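Local coordinates for 450aa long hypothetical fmu protein (Pyrococcus horikoshii, PDB 2YXL) that probably methylates the C5 position of cytosine in RNA, using S-adenosyl-L-methionine as a class I methyltransferase of the RsmB/NOP family, at residues A[216-221]-A[244-249]. Numbering follows the deposited sequence.
Sequences ERVPTI and QEEASA
Arg217 and Glu246 meet in a salt bridge: NH2 of Arg217 lies 2.8 Å from OE2 of Glu246, the one hydrogen bond between the two segments. The acid approaches the edge of the guanidinium, with OE2 only 8° out of its plane, and accepts on its syn lone pair. The guanidinium and carboxylate planes stand nearly perpendicular. CG of Glu246 is anti to its backbone N (chi1 -172°), and the chain stays extended beyond it, carrying the carboxylate to Arg217. Both carboxylate oxygens have further partners, Tyr420 OH on OE2 and Ser215 OG on OE1, while Arg217 NH2 also bonds to the carbonyl O of His436. An alanine in place of Arg217 would probably leave the buried carboxylate without this countercharge and freer to turn, despite the two hydroxyls.

The tightly packed part is apolar, formed by Val218 and Ile221 against Glu246 and Ala249. Val218 CG1 rests on the aliphatic stem of Glu246, 3.7 Å from CG, the two side chains running past each other in opposite directions. Ile221 packs against the start of the helix: its CD1 sits 3.7 Å from CB of Ala249 and equally close to the carbonyl O of Gln244. Val218 CG2 touches the same Ala249 methyl more loosely. By contrast, Arg217 is partly exposed.

A type I turn from Val218 to Ile221 shapes this loop, which joins strands 212-214 and 221-225 of the antiparallel sheet in the ferredoxin-like region. The Gln244 side chain, its OE1 bonded to Arg190, lies about 5 Å from the bound sinefungin. Helix 246-255 follows edge strand 241-243 of that sheet, with Glu245 as N-cap, and its Ala247 and Ser248 side chains pack on strand 441-447 of the methyltransferase sheet.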
# COMPACT_ATOMS: atom_id res chain seq x y z
N GLU A 216 15.56 13.64 0.92
CA GLU A 216 16.09 14.81 1.61
C GLU A 216 15.59 14.90 3.04
O GLU A 216 16.19 15.61 3.86
CB GLU A 216 15.75 16.08 0.85
CG GLU A 216 16.38 16.17 -0.53
CD GLU A 216 16.21 17.54 -1.17
OE1 GLU A 216 16.58 17.68 -2.36
OE2 GLU A 216 15.72 18.47 -0.49
N ARG A 217 14.50 14.20 3.34
CA ARG A 217 13.87 14.26 4.65
C ARG A 217 14.40 13.17 5.59
O ARG A 217 14.59 13.42 6.78
CB ARG A 217 12.35 14.17 4.53
CG ARG A 217 11.73 15.32 3.74
CD ARG A 217 10.22 15.34 3.87
NE ARG A 217 9.63 16.31 2.95
CZ ARG A 217 9.06 15.99 1.79
NH1 ARG A 217 8.57 16.95 1.02
NH2 ARG A 217 8.98 14.72 1.41
N VAL A 218 14.60 11.98 5.04
CA VAL A 218 15.28 10.90 5.77
C VAL A 218 16.29 10.20 4.85
O VAL A 218 15.92 9.39 4.00
CB VAL A 218 14.27 9.96 6.55
CG1 VAL A 218 12.91 9.93 5.89
CG2 VAL A 218 14.84 8.56 6.77
N PRO A 219 17.58 10.54 5.01
CA PRO A 219 18.68 10.12 4.15
C PRO A 219 18.92 8.60 4.08
O PRO A 219 19.77 8.15 3.31
CB PRO A 219 19.90 10.83 4.76
CG PRO A 219 19.32 11.97 5.53
CD PRO A 219 18.05 11.43 6.09
N THR A 220 18.18 7.83 4.88
CA THR A 220 18.25 6.37 4.78
C THR A 220 17.19 5.82 3.82
O THR A 220 17.17 4.62 3.52
CB THR A 220 18.15 5.68 6.15
OG1 THR A 220 17.06 6.24 6.90
CG2 THR A 220 19.43 5.84 6.93
N ILE A 221 16.31 6.70 3.35
CA ILE A 221 15.28 6.35 2.37
C ILE A 221 15.77 6.64 0.95
O ILE A 221 16.29 7.73 0.66
CB ILE A 221 13.93 7.07 2.66
CG1 ILE A 221 13.26 6.50 3.92
CG2 ILE A 221 12.98 7.01 1.45
CD1 ILE A 221 12.66 5.10 3.76
N GLN A 244 9.84 0.42 2.22
CA GLN A 244 9.13 1.29 3.16
C GLN A 244 9.00 2.69 2.57
O GLN A 244 9.95 3.22 1.99
CB GLN A 244 9.85 1.36 4.51
CG GLN A 244 9.13 2.22 5.55
CD GLN A 244 9.80 2.22 6.92
OE1 GLN A 244 10.94 2.66 7.07
NE2 GLN A 244 9.07 1.77 7.93
N GLU A 245 7.82 3.28 2.74
CA GLU A 245 7.57 4.66 2.34
C GLU A 245 8.28 5.64 3.25
O GLU A 245 8.53 5.33 4.42
CB GLU A 245 6.06 4.96 2.33
CG GLU A 245 5.24 4.12 1.36
CD GLU A 245 5.58 4.38 -0.11
OE1 GLU A 245 6.19 5.42 -0.45
OE2 GLU A 245 5.22 3.52 -0.95
N GLU A 246 8.62 6.81 2.71
CA GLU A 246 9.29 7.86 3.48
C GLU A 246 8.50 8.22 4.75
O GLU A 246 9.08 8.32 5.83
CB GLU A 246 9.52 9.10 2.61
CG GLU A 246 10.39 10.17 3.26
CD GLU A 246 10.38 11.48 2.49
OE1 GLU A 246 11.37 11.75 1.78
OE2 GLU A 246 9.38 12.22 2.58
N ALA A 247 7.19 8.40 4.60
CA ALA A 247 6.30 8.74 5.71
C ALA A 247 6.36 7.72 6.86
O ALA A 247 6.35 8.09 8.03
CB ALA A 247 4.87 8.91 5.22
N SER A 248 6.44 6.44 6.50
CA SER A 248 6.55 5.37 7.49
C SER A 248 7.89 5.38 8.23
O SER A 248 7.94 5.05 9.42
CB SER A 248 6.34 4.01 6.82
OG SER A 248 5.01 3.89 6.34
N ALA A 249 8.96 5.75 7.54
CA ALA A 249 10.29 5.86 8.15
C ALA A 249 10.37 6.99 9.16
O ALA A 249 11.05 6.87 10.18
CB ALA A 249 11.34 6.03 7.08